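Local structure of conserved protein (Methanothermobacter thermautotrophicus, 3BEY) at residues S45-C50 with A76-I81; T33-L38 with A64-G69; E59-A64 with G69-A74. The protein is of unknown function but belongs to the carboxymuconolactone decarboxylase family in the AhpD-like clan, and may have peroxiredoxin activity. All coordinates share one frame; numbering follows the deposited sequence.

Contact 1. Residues S45-C50 with A76-I81; sequences SVAVRC and AVAALI
At Ala47 and Ala78 the backbones of 45-50 and 76-81 come close, with the Ala47 CA and Ala78 CA atoms 4.9 Å apart. Just after this point helix 34-47 stops in a Schellman motif: Cys50 N returns to Ser45 O and Arg49 N to Val46 O, while Arg49 takes a positive phi of 54°. Segment 76-81 is helical throughout. Small side chains allow so near an approach. The single methyl of Ala78 points at the last turn of the other helix and lies 3.8 Å from Ala47 N, so it presses on main chain as well as on side chains. On one flank Ala78 CB touches Ala47 CB at 3.9 Å. On the other it meets the CG1 branch of Val46, also at 3.9 Å from Ala78 CB; with CG1 anti to the backbone N (chi1 169°), it is this methyl that lies nearest. The side chains that meet are all apolar and buried. Directly beyond them, Cys50 occupies the N-cap of helix 51-62 and forms a disulfide with Cys53. This is a CXXC pair at a helix start, as in the redox site of AhpD; a similar role is probable here. Val46 continues the packing onto Thr54 of helix 51-62, onto Ala75 of helix 68-90 and onto Ala86 of the third subunit, so the end of helix 34-47 is wedged between its own neighbours and the next chain.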
ATOM      1  N   SER D  45      12.200  -1.320   2.135  1.00 23.19           N
ATOM      2  CA  SER D  45      11.802  -2.383   1.210  1.00 23.25           C
ATOM      3  C   SER D  45      10.777  -3.259   1.897  1.00 22.57           C
ATOM      4  O   SER D  45       9.819  -3.720   1.275  1.00 21.11           O
ATOM      5  CB  SER D  45      13.001  -3.257   0.826  1.00 22.14           C
ATOM      6  OG  SER D  45      14.000  -2.496   0.176  1.00 26.55           O
ATOM      7  N   VAL D  46      11.001  -3.478   3.192  1.00 21.27           N
ATOM      8  CA  VAL D  46      10.132  -4.305   4.009  1.00 22.12           C
ATOM      9  C   VAL D  46       8.797  -3.612   4.286  1.00 23.32           C
ATOM     10  O   VAL D  46       7.742  -4.241   4.196  1.00 24.18           O
ATOM     11  CB  VAL D  46      10.831  -4.668   5.352  1.00 21.87           C
ATOM     12  CG1 VAL D  46       9.840  -5.296   6.335  1.00 20.29           C
ATOM     13  CG2 VAL D  46      11.971  -5.642   5.075  1.00 21.28           C
ATOM     14  N   ALA D  47       8.857  -2.321   4.615  1.00 23.71           N
ATOM     15  CA  ALA D  47       7.672  -1.528   4.921  1.00 24.96           C
ATOM     16  C   ALA D  47       6.741  -1.456   3.720  1.00 26.56           C
ATOM     17  O   ALA D  47       5.522  -1.465   3.861  1.00 27.57           O
ATOM     18  CB  ALA D  47       8.079  -0.126   5.341  1.00 25.52           C
ATOM     19  N   VAL D  48       7.337  -1.382   2.540  1.00 26.75           N
ATOM     20  CA  VAL D  48       6.600  -1.308   1.290  1.00 25.95           C
ATOM     21  C   VAL D  48       6.256  -2.718   0.786  1.00 25.94           C
ATOM     22  O   VAL D  48       5.572  -2.891  -0.214  1.00 25.73           O
ATOM     23  CB  VAL D  48       7.454  -0.511   0.278  1.00 26.32           C
ATOM     24  CG1 VAL D  48       7.343  -1.074  -1.108  1.00 27.70           C
ATOM     25  CG2 VAL D  48       7.032   0.948   0.321  1.00 25.19           C
ATOM     26  N   ARG D  49       6.721  -3.725   1.513  1.00 27.58           N
ATOM     27  CA  ARG D  49       6.469  -5.127   1.176  1.00 29.90           C
ATOM     28  C   ARG D  49       6.860  -5.558  -0.243  1.00 30.80           C
ATOM     29  O   ARG D  49       6.064  -6.143  -0.978  1.00 27.59           O
ATOM     30  CB  ARG D  49       4.997  -5.485   1.467  1.00 31.92           C
ATOM     31  CG  ARG D  49       4.750  -5.897   2.928  1.00 34.77           C
ATOM     32  CD  ARG D  49       3.274  -6.193   3.265  1.00 36.34           C
ATOM     33  NE  ARG D  49       2.603  -7.074   2.303  1.00 40.39           N
ATOM     34  CZ  ARG D  49       2.936  -8.340   2.061  1.00 40.88           C
ATOM     35  NH1 ARG D  49       2.261  -9.040   1.160  1.00 40.91           N
ATOM     36  NH2 ARG D  49       3.937  -8.910   2.719  1.00 43.05           N
ATOM     37  N   CYS D  50       8.096  -5.254  -0.628  1.00 32.00           N
ATOM     38  CA  CYS D  50       8.595  -5.656  -1.934  1.00 34.40           C
ATOM     39  C   CYS D  50       9.688  -6.687  -1.695  1.00 34.74           C
ATOM     40  O   CYS D  50      10.801  -6.342  -1.304  1.00 37.41           O
ATOM     41  CB  CYS D  50       9.153  -4.460  -2.716  1.00 35.91           C
ATOM     42  SG  CYS D  50      10.190  -4.980  -4.119  1.00 37.07           S
ATOM     43  N   ALA D  76      12.203  -4.858  11.822  1.00 23.39           N
ATOM     44  CA  ALA D  76      11.369  -4.756  13.012  1.00 22.31           C
ATOM     45  C   ALA D  76      10.792  -3.349  13.169  1.00 21.06           C
ATOM     46  O   ALA D  76       9.655  -3.183  13.616  1.00 19.37           O
ATOM     47  CB  ALA D  76      12.178  -5.122  14.243  1.00 23.88           C
ATOM     48  N   VAL D  77      11.580  -2.339  12.814  1.00 18.17           N
ATOM     49  CA  VAL D  77      11.116  -0.961  12.909  1.00 19.02           C
ATOM     50  C   VAL D  77      10.084  -0.706  11.804  1.00 20.43           C
ATOM     51  O   VAL D  77       9.137   0.064  11.992  1.00 20.10           O
ATOM     52  CB  VAL D  77      12.292   0.043  12.770  1.00 18.09           C
ATOM     53  CG1 VAL D  77      11.765   1.475  12.794  1.00 19.07           C
ATOM     54  CG2 VAL D  77      13.288  -0.163  13.905  1.00 17.03           C
ATOM     55  N   ALA D  78      10.275  -1.348  10.652  1.00 19.23           N
ATOM     56  CA  ALA D  78       9.338  -1.191   9.551  1.00 21.00           C
ATOM     57  C   ALA D  78       7.994  -1.748  10.002  1.00 21.51           C
ATOM     58  O   ALA D  78       6.946  -1.169   9.722  1.00 21.82           O
ATOM     59  CB  ALA D  78       9.827  -1.946   8.310  1.00 20.41           C
ATOM     60  N   ALA D  79       8.045  -2.878  10.703  1.00 21.32           N
ATOM     61  CA  ALA D  79       6.854  -3.548  11.203  1.00 21.03           C
ATOM     62  C   ALA D  79       6.122  -2.671  12.219  1.00 20.95           C
ATOM     63  O   ALA D  79       4.896  -2.565  12.201  1.00 19.12           O
ATOM     64  CB  ALA D  79       7.246  -4.871  11.838  1.00 20.70           C
ATOM     65  N   LEU D  80       6.894  -2.048  13.097  1.00 20.19           N
ATOM     66  CA  LEU D  80       6.364  -1.159  14.127  1.00 22.12           C
ATOM     67  C   LEU D  80       5.647   0.034  13.503  1.00 21.93           C
ATOM     68  O   LEU D  80       4.550   0.405  13.921  1.00 22.11           O
ATOM     69  CB  LEU D  80       7.507  -0.657  15.017  1.00 22.56           C
ATOM     70  CG  LEU D  80       7.125   0.312  16.134  1.00 23.99           C
ATOM     71  CD1 LEU D  80       6.348  -0.433  17.214  1.00 24.70           C
ATOM     72  CD2 LEU D  80       8.379   0.937  16.723  1.00 22.10           C
ATOM     73  N   ILE D  81       6.279   0.639  12.508  1.00 21.63           N
ATOM     74  CA  ILE D  81       5.695   1.785  11.821  1.00 22.95           C
ATOM     75  C   ILE D  81       4.458   1.356  11.027  1.00 23.22           C
ATOM     76  O   ILE D  81       3.513   2.131  10.840  1.00 20.35           O
ATOM     77  CB  ILE D  81       6.711   2.426  10.857  1.00 21.50           C
ATOM     78  CG1 ILE D  81       7.884   2.984  11.654  1.00 24.52           C
ATOM     79  CG2 ILE D  81       6.067   3.533  10.074  1.00 22.33           C
ATOM     80  CD1 ILE D  81       7.481   3.926  12.762  1.00 27.52           C
TER

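Contact 2. Residues T33-L38 with A64-G69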
ATOM      1  N   THR D  33      25.661   8.263   6.170  1.00 34.26           N
ATOM      2  CA  THR D  33      26.728   7.308   5.915  1.00 35.50           C
ATOM      3  C   THR D  33      26.150   6.144   5.116  1.00 38.14           C
ATOM      4  O   THR D  33      24.939   5.889   5.150  1.00 38.77           O
ATOM      5  CB  THR D  33      27.290   6.733   7.224  1.00 35.72           C
ATOM      6  OG1 THR D  33      26.327   5.839   7.802  1.00 35.10           O
ATOM      7  CG2 THR D  33      27.597   7.855   8.222  1.00 34.61           C
ATOM      8  N   GLU D  34      27.022   5.437   4.403  1.00 37.90           N
ATOM      9  CA  GLU D  34      26.627   4.290   3.599  1.00 38.45           C
ATOM     10  C   GLU D  34      25.895   3.256   4.462  1.00 36.62           C
ATOM     11  O   GLU D  34      24.971   2.582   4.013  1.00 36.88           O
ATOM     12  CB  GLU D  34      27.873   3.648   2.981  1.00 42.79           C
ATOM     13  CG  GLU D  34      27.584   2.579   1.938  1.00 48.15           C
ATOM     14  CD  GLU D  34      28.797   1.716   1.641  1.00 51.63           C
ATOM     15  OE1 GLU D  34      28.817   1.061   0.576  1.00 53.36           O
ATOM     16  OE2 GLU D  34      29.726   1.684   2.481  1.00 54.21           O
ATOM     17  N   ARG D  35      26.322   3.126   5.706  1.00 34.96           N
ATOM     18  CA  ARG D  35      25.706   2.177   6.610  1.00 34.65           C
ATOM     19  C   ARG D  35      24.232   2.528   6.834  1.00 33.39           C
ATOM     20  O   ARG D  35      23.352   1.678   6.720  1.00 31.39           O
ATOM     21  CB  ARG D  35      26.453   2.182   7.946  1.00 33.96           C
ATOM     22  CG  ARG D  35      25.802   1.354   9.024  1.00 36.53           C
ATOM     23  CD  ARG D  35      26.613   1.398  10.302  1.00 40.67           C
ATOM     24  NE  ARG D  35      25.869   0.859  11.438  1.00 44.86           N
ATOM     25  CZ  ARG D  35      25.718  -0.435  11.697  1.00 45.55           C
ATOM     26  NH1 ARG D  35      25.014  -0.815  12.755  1.00 46.91           N
ATOM     27  NH2 ARG D  35      26.285  -1.347  10.919  1.00 44.98           N
ATOM     28  N   GLU D  36      23.975   3.792   7.146  1.00 31.97           N
ATOM     29  CA  GLU D  36      22.622   4.246   7.412  1.00 31.41           C
ATOM     30  C   GLU D  36      21.712   4.098   6.195  1.00 29.94           C
ATOM     31  O   GLU D  36      20.591   3.605   6.313  1.00 28.05           O
ATOM     32  CB  GLU D  36      22.671   5.689   7.915  1.00 32.36           C
ATOM     33  CG  GLU D  36      23.586   5.826   9.128  1.00 35.48           C
ATOM     34  CD  GLU D  36      23.899   7.267   9.494  1.00 39.33           C
ATOM     35  OE1 GLU D  36      24.160   8.079   8.575  1.00 39.88           O
ATOM     36  OE2 GLU D  36      23.900   7.583  10.708  1.00 41.87           O
ATOM     37  N   LYS D  37      22.203   4.494   5.025  1.00 29.37           N
ATOM     38  CA  LYS D  37      21.420   4.373   3.799  1.00 29.51           C
ATOM     39  C   LYS D  37      21.102   2.913   3.447  1.00 28.98           C
ATOM     40  O   LYS D  37      20.040   2.620   2.894  1.00 30.52           O
ATOM     41  CB  LYS D  37      22.144   5.062   2.644  1.00 28.76           C
ATOM     42  CG  LYS D  37      22.171   6.587   2.789  1.00 31.38           C
ATOM     43  CD  LYS D  37      23.136   7.243   1.808  1.00 33.77           C
ATOM     44  CE  LYS D  37      24.587   6.913   2.157  1.00 33.14           C
ATOM     45  NZ  LYS D  37      25.550   7.610   1.280  1.00 33.73           N
ATOM     46  N   LEU D  38      22.007   1.999   3.781  1.00 27.52           N
ATOM     47  CA  LEU D  38      21.789   0.581   3.508  1.00 27.39           C
ATOM     48  C   LEU D  38      20.699   0.028   4.429  1.00 26.61           C
ATOM     49  O   LEU D  38      19.784  -0.651   3.970  1.00 27.70           O
ATOM     50  CB  LEU D  38      23.088  -0.217   3.696  1.00 27.31           C
ATOM     51  CG  LEU D  38      24.138  -0.023   2.596  1.00 29.72           C
ATOM     52  CD1 LEU D  38      25.444  -0.673   3.009  1.00 28.07           C
ATOM     53  CD2 LEU D  38      23.635  -0.616   1.286  1.00 28.77           C
ATOM     54  N   ALA D  64      28.362  -5.335   2.420  1.00 45.00           N
ATOM     55  CA  ALA D  64      28.924  -4.108   2.970  1.00 43.95           C
ATOM     56  C   ALA D  64      29.323  -4.333   4.421  1.00 42.23           C
ATOM     57  O   ALA D  64      29.773  -3.414   5.101  1.00 41.84           O
ATOM     58  CB  ALA D  64      27.909  -2.974   2.883  1.00 45.99           C
ATOM     59  N   GLY D  65      29.126  -5.556   4.902  1.00 40.19           N
ATOM     60  CA  GLY D  65      29.516  -5.872   6.259  1.00 38.64           C
ATOM     61  C   GLY D  65      28.471  -5.728   7.337  1.00 38.75           C
ATOM     62  O   GLY D  65      28.799  -5.784   8.522  1.00 37.77           O
ATOM     63  N   ILE D  66      27.216  -5.541   6.950  1.00 39.18           N
ATOM     64  CA  ILE D  66      26.153  -5.418   7.935  1.00 39.06           C
ATOM     65  C   ILE D  66      25.602  -6.814   8.229  1.00 40.04           C
ATOM     66  O   ILE D  66      25.347  -7.591   7.310  1.00 41.74           O
ATOM     67  CB  ILE D  66      25.024  -4.490   7.413  1.00 39.10           C
ATOM     68  CG1 ILE D  66      25.604  -3.098   7.141  1.00 37.17           C
ATOM     69  CG2 ILE D  66      23.886  -4.415   8.427  1.00 35.10           C
ATOM     70  CD1 ILE D  66      24.592  -2.065   6.722  1.00 37.02           C
ATOM     71  N   THR D  67      25.431  -7.135   9.507  1.00 41.28           N
ATOM     72  CA  THR D  67      24.925  -8.446   9.912  1.00 43.56           C
ATOM     73  C   THR D  67      23.419  -8.598   9.727  1.00 44.47           C
ATOM     74  O   THR D  67      22.692  -7.606   9.627  1.00 44.85           O
ATOM     75  CB  THR D  67      25.233  -8.729  11.392  1.00 45.11           C
ATOM     76  OG1 THR D  67      24.755 -10.036  11.740  1.00 49.44           O
ATOM     77  CG2 THR D  67      24.548  -7.707  12.278  1.00 44.62           C
ATOM     78  N   GLU D  68      22.955  -9.846   9.690  1.00 44.02           N
ATOM     79  CA  GLU D  68      21.535 -10.126   9.533  1.00 44.33           C
ATOM     80  C   GLU D  68      20.804  -9.681  10.793  1.00 43.06           C
ATOM     81  O   GLU D  68      19.597  -9.447  10.775  1.00 43.66           O
ATOM     82  CB  GLU D  68      21.301 -11.623   9.310  1.00 47.24           C
ATOM     83  CG  GLU D  68      21.995 -12.190   8.081  1.00 50.94           C
ATOM     84  CD  GLU D  68      21.718 -13.670   7.880  1.00 52.73           C
ATOM     85  OE1 GLU D  68      21.964 -14.453   8.822  1.00 54.78           O
ATOM     86  OE2 GLU D  68      21.259 -14.051   6.779  1.00 54.30           O
ATOM     87  N   GLY D  69      21.547  -9.563  11.887  1.00 40.53           N
ATOM     88  CA  GLY D  69      20.946  -9.152  13.140  1.00 39.50           C
ATOM     89  C   GLY D  69      20.546  -7.693  13.124  1.00 39.13           C
ATOM     90  O   GLY D  69      19.465  -7.328  13.589  1.00 39.47           O
TER
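Leu38 and Ile66 make the centre of this contact, their side chains meeting at a slant, with Ile66 CD1 3.9 Å from Leu38 CB. The same methyl also lies 3.9 Å from the backbone Arg35 O, so it rests against main chain as well as side chain at the start of helix 34-47. Ile66 reaches that far because CG1 stands anti to the carbonyl carbon (chi1 -60°) and CD1 extends the chain away from CA. Leu38 sends its CD1 branch to Ala64, a tight contact of 3.4 Å between Leu38 CD1 and Ala64 CB. The Arg35 guanidinium passes obliquely by Ile66, Arg35 NH2 lying 4.2 Å from Ile66 CG1. The chain 64-69 is the turn between two consecutive helices of an all-helical fold, closing one and opening the next. Gly65 ends helix 51-62 in a Schellman motif with phi at 93°; at this backbone conformation a beta carbon would collide with Ala64 O. Thr67 is the N-cap of helix 68-90, its OG1 accepting an almost straight bond from Gly69 N. On the other segment, Thr33 and Glu36 form a capping box at the start of helix 34-47: Glu36 N donates to Thr33 OG1, and Thr33 N to Glu36 OE1 at 2.8 Å, meeting that oxygen on its anti side, 26° out of the carboxylate plane. Arg35 is held by two carboxylates, NH1 pairing with Glu70 OE2 of the same chain and NE with Glu36 OE1 of the second subunit.

Contact 3. Residues E59-A64 with G69-A74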
ATOM      1  N   GLU D  59      21.382  -7.986   0.337  1.00 34.23           N
ATOM      2  CA  GLU D  59      22.660  -8.467  -0.148  1.00 37.54           C
ATOM      3  C   GLU D  59      23.729  -7.380  -0.156  1.00 38.66           C
ATOM      4  O   GLU D  59      24.844  -7.593   0.341  1.00 37.93           O
ATOM      5  CB  GLU D  59      22.506  -9.064  -1.541  1.00 40.35           C
ATOM      6  CG  GLU D  59      22.346 -10.563  -1.510  1.00 44.56           C
ATOM      7  CD  GLU D  59      23.455 -11.237  -0.717  1.00 47.12           C
ATOM      8  OE1 GLU D  59      24.642 -11.074  -1.077  1.00 49.09           O
ATOM      9  OE2 GLU D  59      23.141 -11.937   0.267  1.00 49.05           O
ATOM     10  N   GLU D  60      23.394  -6.216  -0.707  1.00 38.14           N
ATOM     11  CA  GLU D  60      24.345  -5.111  -0.746  1.00 38.21           C
ATOM     12  C   GLU D  60      24.708  -4.706   0.674  1.00 37.23           C
ATOM     13  O   GLU D  60      25.819  -4.257   0.930  1.00 38.10           O
ATOM     14  CB  GLU D  60      23.753  -3.928  -1.514  1.00 38.84           C
ATOM     15  CG  GLU D  60      23.393  -4.294  -2.942  1.00 42.81           C
ATOM     16  CD  GLU D  60      22.659  -3.199  -3.684  1.00 44.95           C
ATOM     17  OE1 GLU D  60      21.667  -2.664  -3.136  1.00 46.52           O
ATOM     18  OE2 GLU D  60      23.062  -2.886  -4.825  1.00 46.70           O
ATOM     19  N   ALA D  61      23.772  -4.881   1.602  1.00 37.53           N
ATOM     20  CA  ALA D  61      24.022  -4.542   2.997  1.00 38.73           C
ATOM     21  C   ALA D  61      24.954  -5.582   3.626  1.00 38.77           C
ATOM     22  O   ALA D  61      25.807  -5.254   4.456  1.00 38.23           O
ATOM     23  CB  ALA D  61      22.708  -4.471   3.770  1.00 37.86           C
ATOM     24  N   LEU D  62      24.773  -6.840   3.233  1.00 38.81           N
ATOM     25  CA  LEU D  62      25.612  -7.925   3.731  1.00 40.32           C
ATOM     26  C   LEU D  62      27.003  -7.809   3.111  1.00 39.91           C
ATOM     27  O   LEU D  62      28.011  -7.976   3.787  1.00 38.86           O
ATOM     28  CB  LEU D  62      25.000  -9.279   3.366  1.00 39.81           C
ATOM     29  CG  LEU D  62      24.175 -10.016   4.418  1.00 39.27           C
ATOM     30  CD1 LEU D  62      23.515  -9.031   5.349  1.00 41.45           C
ATOM     31  CD2 LEU D  62      23.141 -10.889   3.718  1.00 39.89           C
ATOM     32  N   GLU D  63      27.045  -7.510   1.819  1.00 41.59           N
ATOM     33  CA  GLU D  63      28.310  -7.373   1.122  1.00 44.70           C
ATOM     34  C   GLU D  63      29.041  -6.116   1.584  1.00 45.66           C
ATOM     35  O   GLU D  63      30.196  -5.872   1.210  1.00 46.62           O
ATOM     36  CB  GLU D  63      28.059  -7.358  -0.386  1.00 46.29           C
ATOM     37  CG  GLU D  63      27.314  -8.614  -0.837  1.00 52.32           C
ATOM     38  CD  GLU D  63      27.099  -8.701  -2.333  1.00 54.36           C
ATOM     39  OE1 GLU D  63      26.588  -7.725  -2.924  1.00 56.35           O
ATOM     40  OE2 GLU D  63      27.430  -9.759  -2.914  1.00 56.48           O
ATOM     41  N   ALA D  64      28.362  -5.335   2.420  1.00 45.00           N
ATOM     42  CA  ALA D  64      28.924  -4.108   2.970  1.00 43.95           C
ATOM     43  C   ALA D  64      29.323  -4.333   4.421  1.00 42.23           C
ATOM     44  O   ALA D  64      29.773  -3.414   5.101  1.00 41.84           O
ATOM     45  CB  ALA D  64      27.909  -2.974   2.883  1.00 45.99           C
ATOM     46  N   GLY D  69      21.547  -9.563  11.887  1.00 40.53           N
ATOM     47  CA  GLY D  69      20.946  -9.152  13.140  1.00 39.50           C
ATOM     48  C   GLY D  69      20.546  -7.693  13.124  1.00 39.13           C
ATOM     49  O   GLY D  69      19.465  -7.328  13.589  1.00 39.47           O
ATOM     50  N   GLU D  70      21.420  -6.847  12.596  1.00 36.81           N
ATOM     51  CA  GLU D  70      21.127  -5.428  12.529  1.00 35.36           C
ATOM     52  C   GLU D  70      20.046  -5.209  11.479  1.00 33.52           C
ATOM     53  O   GLU D  70      19.217  -4.313  11.594  1.00 33.68           O
ATOM     54  CB  GLU D  70      22.401  -4.657  12.182  1.00 36.91           C
ATOM     55  CG  GLU D  70      23.485  -4.795  13.257  1.00 41.06           C
ATOM     56  CD  GLU D  70      24.855  -4.300  12.804  1.00 42.78           C
ATOM     57  OE1 GLU D  70      25.414  -4.884  11.848  1.00 41.53           O
ATOM     58  OE2 GLU D  70      25.370  -3.328  13.409  1.00 44.53           O
ATOM     59  N   LEU D  71      20.054  -6.056  10.461  1.00 32.43           N
ATOM     60  CA  LEU D  71      19.087  -5.978   9.388  1.00 31.16           C
ATOM     61  C   LEU D  71      17.690  -6.363   9.890  1.00 31.77           C
ATOM     62  O   LEU D  71      16.690  -5.738   9.520  1.00 30.19           O
ATOM     63  CB  LEU D  71      19.525  -6.906   8.260  1.00 31.39           C
ATOM     64  CG  LEU D  71      19.747  -6.295   6.879  1.00 33.22           C
ATOM     65  CD1 LEU D  71      20.499  -4.972   6.981  1.00 32.06           C
ATOM     66  CD2 LEU D  71      20.513  -7.296   6.026  1.00 35.34           C
ATOM     67  N   ALA D  72      17.623  -7.386  10.741  1.00 31.51           N
ATOM     68  CA  ALA D  72      16.344  -7.833  11.280  1.00 30.05           C
ATOM     69  C   ALA D  72      15.716  -6.749  12.146  1.00 30.74           C
ATOM     70  O   ALA D  72      14.493  -6.665  12.255  1.00 30.70           O
ATOM     71  CB  ALA D  72      16.526  -9.104  12.090  1.00 30.45           C
ATOM     72  N   GLU D  73      16.562  -5.928  12.767  1.00 30.71           N
ATOM     73  CA  GLU D  73      16.102  -4.834  13.620  1.00 30.74           C
ATOM     74  C   GLU D  73      15.552  -3.720  12.748  1.00 29.53           C
ATOM     75  O   GLU D  73      14.602  -3.040  13.127  1.00 31.46           O
ATOM     76  CB  GLU D  73      17.258  -4.309  14.472  1.00 31.60           C
ATOM     77  CG  GLU D  73      17.008  -2.958  15.143  1.00 33.33           C
ATOM     78  CD  GLU D  73      15.816  -2.961  16.093  1.00 35.08           C
ATOM     79  OE1 GLU D  73      15.204  -4.034  16.306  1.00 34.89           O
ATOM     80  OE2 GLU D  73      15.496  -1.876  16.624  1.00 33.42           O
ATOM     81  N   ALA D  74      16.162  -3.538  11.581  1.00 28.58           N
ATOM     82  CA  ALA D  74      15.726  -2.530  10.633  1.00 27.28           C
ATOM     83  C   ALA D  74      14.316  -2.888  10.192  1.00 27.23           C
ATOM     84  O   ALA D  74      13.446  -2.030  10.114  1.00 27.06           O
ATOM     85  CB  ALA D  74      16.660  -2.500   9.426  1.00 26.52           C
TER
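Leu71 meets Ala61 and Leu62 through methyl groups alone, and no ring, amide or carboxylate lies between the two segments. Among the carboxylates around it, those of Glu60 and Glu70 are engaged outside the contact. Glu60 OE1 forms salt bridges with Arg56 NH2 and with Arg27 NH2, while Glu70 OE1 accepts from Thr67 N at the start of its own helix. The motif is a helical hairpin: helix 51-62 and helix 68-90 are joined by a short turn, and this contact closes the pair just beyond that turn. With the CA atoms of Ala61 and Leu71 8.2 Å apart, the backbones are well separated, and the space is bridged mainly by the long side chain of Leu71, whose two ends divide the work. CD1 runs to the Ala61 methyl, at 3.9 Å from Ala61 CB, and CD2 turns to the end of Leu62. The CB of Ala61 is directed toward the other helix; Leu62 starts off alongside it and brings only its end inward. As modelled, both first torsions lie away from the staggered values (chi1 -98° in Leu62 and -122° in Leu71), so the exact placing of the methyls is less certain. Leu71 is also covered from helix 34-47 by Leu39 and Val42, so two other helices of the chain meet on it. Ile93 of the third subunit packs on it as well, and Arg95 of that subunit lies on Leu62 and pairs with Glu59 OE2. Where the leucine ends cross obliquely, the touching methyls are Leu62 CD1 and Leu71 CD2, 3.5 Å apart.

How the contacts relate
From the N terminus, the start of helix 34-47, with its N-cap, enters contact 2, and its end with the turn that follows enters contact 1. Helix 51-62 then leads to 59-64, and contact 3 closes the short loop to 69-74. Contact 3 nests inside the longer loop that contact 1 closes. Contact 2, tying 33-38 to 64-69, crosses both. Contacts 2 and 3 share Ala64 and Gly69 and touch, among other links, by packing of Ile66 CG2 on Leu71 CD1 and a probable hydrogen bond from Ile66 N to Ala61 O, whereas contact 1 lies about 16 Å from contact 2, centre to centre. Together they tie helices 34-47 and 51-62 to helix 68-90.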